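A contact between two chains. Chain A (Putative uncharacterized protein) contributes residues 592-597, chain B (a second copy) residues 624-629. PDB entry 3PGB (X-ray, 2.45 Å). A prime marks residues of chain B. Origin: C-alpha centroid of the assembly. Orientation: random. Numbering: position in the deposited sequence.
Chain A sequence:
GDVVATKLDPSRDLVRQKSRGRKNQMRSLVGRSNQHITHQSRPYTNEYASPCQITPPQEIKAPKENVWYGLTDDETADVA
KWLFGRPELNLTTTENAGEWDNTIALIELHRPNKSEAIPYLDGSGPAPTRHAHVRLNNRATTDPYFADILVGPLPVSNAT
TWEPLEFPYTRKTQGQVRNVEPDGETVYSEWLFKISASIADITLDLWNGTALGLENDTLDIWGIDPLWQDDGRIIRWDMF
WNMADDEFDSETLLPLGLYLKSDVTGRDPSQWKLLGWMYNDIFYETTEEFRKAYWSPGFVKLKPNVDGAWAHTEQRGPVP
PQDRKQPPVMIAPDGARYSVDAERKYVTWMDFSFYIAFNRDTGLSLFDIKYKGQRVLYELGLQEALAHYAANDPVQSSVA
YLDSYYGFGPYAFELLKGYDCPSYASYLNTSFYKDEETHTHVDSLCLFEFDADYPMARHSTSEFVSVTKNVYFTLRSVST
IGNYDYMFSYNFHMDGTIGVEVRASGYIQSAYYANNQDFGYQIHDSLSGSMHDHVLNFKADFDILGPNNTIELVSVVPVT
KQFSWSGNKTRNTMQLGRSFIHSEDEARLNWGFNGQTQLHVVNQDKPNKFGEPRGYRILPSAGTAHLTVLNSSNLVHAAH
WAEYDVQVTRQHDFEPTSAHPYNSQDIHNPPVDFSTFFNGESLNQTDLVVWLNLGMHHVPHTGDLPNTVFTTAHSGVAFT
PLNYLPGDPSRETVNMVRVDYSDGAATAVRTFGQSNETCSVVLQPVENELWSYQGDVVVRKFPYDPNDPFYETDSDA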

ATOM      1  N   GLY A 592       2.482 -11.005  11.665  1.00 20.48           N
ATOM      2  CA  GLY A 592       3.704 -11.217  12.435  1.00 20.58           C
ATOM      3  C   GLY A 592       4.653 -10.031  12.538  1.00 20.52           C
ATOM      4  O   GLY A 592       4.457  -8.988  11.910  1.00 20.53           O
ATOM      5  N   PHE A 593       5.681 -10.205  13.361  1.00 20.36           N
ATOM      6  CA  PHE A 593       6.808  -9.279  13.422  1.00 20.23           C
ATOM      7  C   PHE A 593       7.566  -9.335  12.097  1.00 19.97           C
ATOM      8  O   PHE A 593       7.834 -10.417  11.586  1.00 20.01           O
ATOM      9  CB  PHE A 593       7.715  -9.652  14.607  1.00 20.13           C
ATOM     10  CG  PHE A 593       9.146  -9.216  14.457  1.00 20.14           C
ATOM     11  CD1 PHE A 593       9.523  -7.913  14.748  1.00 20.21           C
ATOM     12  CD2 PHE A 593      10.123 -10.119  14.060  1.00 20.09           C
ATOM     13  CE1 PHE A 593      10.851  -7.511  14.625  1.00 19.70           C
ATOM     14  CE2 PHE A 593      11.447  -9.724  13.935  1.00 20.31           C
ATOM     15  CZ  PHE A 593      11.808  -8.415  14.220  1.00 20.03           C
ATOM     16  N   ASN A 594       7.881  -8.169  11.534  1.00 19.85           N
ATOM     17  CA  ASN A 594       8.653  -8.080  10.286  1.00 19.80           C
ATOM     18  C   ASN A 594       7.980  -8.798   9.104  1.00 19.79           C
ATOM     19  O   ASN A 594       8.653  -9.299   8.207  1.00 19.98           O
ATOM     20  CB  ASN A 594      10.081  -8.627  10.519  1.00 19.65           C
ATOM     21  CG  ASN A 594      11.048  -8.268   9.401  1.00 19.30           C
ATOM     22  OD1 ASN A 594      10.983  -7.182   8.829  1.00 19.80           O
ATOM     23  ND2 ASN A 594      11.954  -9.189   9.087  1.00 19.22           N
ATOM     24  N   GLY A 595       6.651  -8.845   9.106  1.00 19.95           N
ATOM     25  CA  GLY A 595       5.892  -9.557   8.069  1.00 19.99           C
ATOM     26  C   GLY A 595       6.397 -10.957   7.752  1.00 20.02           C
ATOM     27  O   GLY A 595       6.324 -11.399   6.604  1.00 19.92           O
ATOM     28  N   GLN A 596       6.882 -11.659   8.778  1.00 20.12           N
ATOM     29  CA  GLN A 596       7.602 -12.924   8.600  1.00 20.28           C
ATOM     30  C   GLN A 596       6.714 -14.134   8.345  1.00 19.73           C
ATOM     31  O   GLN A 596       7.200 -15.151   7.847  1.00 19.64           O
ATOM     32  CB  GLN A 596       8.542 -13.194   9.793  1.00 20.60           C
ATOM     33  CG  GLN A 596       9.955 -12.601   9.572  1.00 22.58           C
ATOM     34  CD  GLN A 596      10.815 -12.512  10.839  1.00 24.63           C
ATOM     35  OE1 GLN A 596      11.782 -11.735  10.888  1.00 24.78           O
ATOM     36  NE2 GLN A 596      10.475 -13.309  11.857  1.00 25.55           N
ATOM     37  N   THR A 597       5.431 -14.021   8.670  1.00 19.27           N
ATOM     38  CA  THR A 597       4.489 -15.127   8.515  1.00 19.11           C
ATOM     39  C   THR A 597       3.467 -14.829   7.420  1.00 19.12           C
ATOM     40  O   THR A 597       2.725 -13.838   7.497  1.00 19.08           O
ATOM     41  CB  THR A 597       3.724 -15.405   9.829  1.00 19.14           C
ATOM     42  OG1 THR A 597       4.654 -15.654  10.892  1.00 18.43           O
ATOM     43  CG2 THR A 597       2.794 -16.605   9.667  1.00 18.68           C
TER
ATOM     44  N   THR B 624       6.869  -2.938   4.529  1.00 21.70           N
ATOM     45  CA  THR B 624       8.325  -3.058   4.444  1.00 21.34           C
ATOM     46  C   THR B 624       8.807  -4.268   5.240  1.00 21.03           C
ATOM     47  O   THR B 624       8.018  -4.935   5.909  1.00 20.77           O
ATOM     48  CB  THR B 624       9.031  -1.793   4.998  1.00 21.43           C
ATOM     49  OG1 THR B 624       8.748  -1.649   6.394  1.00 21.11           O
ATOM     50  CG2 THR B 624       8.571  -0.532   4.269  1.00 21.77           C
ATOM     51  N   ALA B 625      10.106  -4.545   5.161  1.00 20.57           N
ATOM     52  CA  ALA B 625      10.699  -5.667   5.884  1.00 20.24           C
ATOM     53  C   ALA B 625      12.212  -5.581   5.875  1.00 19.86           C
ATOM     54  O   ALA B 625      12.809  -5.249   4.855  1.00 19.90           O
ATOM     55  CB  ALA B 625      10.250  -6.991   5.275  1.00 20.31           C
ATOM     56  N   HIS B 626      12.828  -5.882   7.013  1.00 19.51           N
ATOM     57  CA  HIS B 626      14.290  -5.955   7.101  1.00 19.19           C
ATOM     58  C   HIS B 626      14.762  -7.411   7.037  1.00 18.96           C
ATOM     59  O   HIS B 626      13.937  -8.336   7.015  1.00 18.71           O
ATOM     60  CB  HIS B 626      14.788  -5.262   8.366  1.00 19.05           C
ATOM     61  CG  HIS B 626      14.300  -5.881   9.635  1.00 19.02           C
ATOM     62  ND1 HIS B 626      13.259  -5.354  10.365  1.00 18.89           N
ATOM     63  CD2 HIS B 626      14.728  -6.966  10.321  1.00 19.27           C
ATOM     64  CE1 HIS B 626      13.055  -6.096  11.438  1.00 18.97           C
ATOM     65  NE2 HIS B 626      13.935  -7.079  11.437  1.00 18.95           N
ATOM     66  N   LEU B 627      16.082  -7.606   7.004  1.00 18.62           N
ATOM     67  CA  LEU B 627      16.678  -8.933   6.818  1.00 18.33           C
ATOM     68  C   LEU B 627      16.289  -9.877   7.948  1.00 18.16           C
ATOM     69  O   LEU B 627      16.420  -9.539   9.120  1.00 17.95           O
ATOM     70  CB  LEU B 627      18.202  -8.821   6.712  1.00 18.31           C
ATOM     71  CG  LEU B 627      19.040 -10.099   6.558  1.00 18.22           C
ATOM     72  CD1 LEU B 627      18.686 -10.871   5.300  1.00 17.50           C
ATOM     73  CD2 LEU B 627      20.525  -9.744   6.563  1.00 17.43           C
ATOM     74  N   THR B 628      15.792 -11.056   7.576  1.00 18.29           N
ATOM     75  CA  THR B 628      15.366 -12.082   8.529  1.00 18.09           C
ATOM     76  C   THR B 628      16.567 -12.665   9.250  1.00 18.14           C
ATOM     77  O   THR B 628      16.561 -12.805  10.475  1.00 18.08           O
ATOM     78  CB  THR B 628      14.644 -13.245   7.808  1.00 18.22           C
ATOM     79  OG1 THR B 628      13.501 -12.747   7.103  1.00 17.85           O
ATOM     80  CG2 THR B 628      14.205 -14.332   8.796  1.00 18.01           C
ATOM     81  N   VAL B 629      17.596 -12.995   8.471  1.00 18.10           N
ATOM     82  CA  VAL B 629      18.775 -13.698   8.974  1.00 18.04           C
ATOM     83  C   VAL B 629      19.487 -12.867  10.036  1.00 18.31           C
ATOM     84  O   VAL B 629      19.771 -11.693   9.824  1.00 18.28           O
ATOM     85  CB  VAL B 629      19.772 -14.021   7.831  1.00 17.99           C
ATOM     86  CG1 VAL B 629      20.902 -14.907   8.334  1.00 17.95           C
ATOM     87  CG2 VAL B 629      19.057 -14.687   6.654  1.00 17.76           C
TER
HETATM   88  O   HOH W   1      14.450 -11.859  11.952  1.00 18.44           O

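One side-chain amide does nearly all the polar work here: Asn594 reads both backbone polar groups of a single residue across the interface. His626′ N donates to Asn594 OD1 at 2.9 Å, and Asn594 ND2 donates to His626′ O at 3.0 Å, the second bond close to linear at 170° and the first more bent at 151°. A carboxamide carries an acceptor and a donor side by side, so it can meet the N–H and C=O of one extended residue much as a neighbouring strand would.

Asn594 is placed for this by its backbone. Its phi/psi of 59/30, a left-handed conformation that asparagine tolerates better than most residues, is followed by Gly595 at 47/35, where the positive phi favours glycine. The chain turns, with Gln596 N bonding back to Phe593 O at 3.2 Å, and the CA-to-CB bond of Asn594 points toward chain B. With chi1 in t, the amide reaches the backbone of His626′, and Asn594 loses 87 Å² to the other stretch, the largest share of any residue in the 260 Å² buried in all. On the other side His626′ gives up most, 57 Å².

The amide is also steadied from its own side. Asn594 ND2 donates to Gln596 OE1 at 3.1 Å and 169°, so the two bonds from ND2, one within the chain and one across, occupy both its hydrogens. Water 1 O donates to Gln596 OE1 at 2.9 Å and to Thr628′ O at 2.7 Å. The glutamine oxygen thus ties the asparagine to a second, water-mediated link, while its approach to Thr628′ CG2, 4.1 Å from Gln596 OE1, is simple packing.

Around this polar centre the packing is modest. Ala625′ is small and lies close to the amide, its CB 3.6 Å from Asn594 OD1. The imidazole of His626′, chi1 in p, places one face over Asn594 OD1; its ND1 lies 3.3 Å from that oxygen, but the angle is too poor for a hydrogen bond, and ND1 is satisfied elsewhere in the structure. At the edge of the same ring, Phe593 CZ comes within 3.7 Å of His626′ NE2. The two rings meet obliquely, centroids 5.6 Å apart and planes at 63°, and the exposed Phe593 gives up just 21 Å². The CA-to-CB bond of Leu627′ points away, and the residue buries nothing against the other stretch. The rule is economical: a tight turn presents one braced amide to an extended backbone.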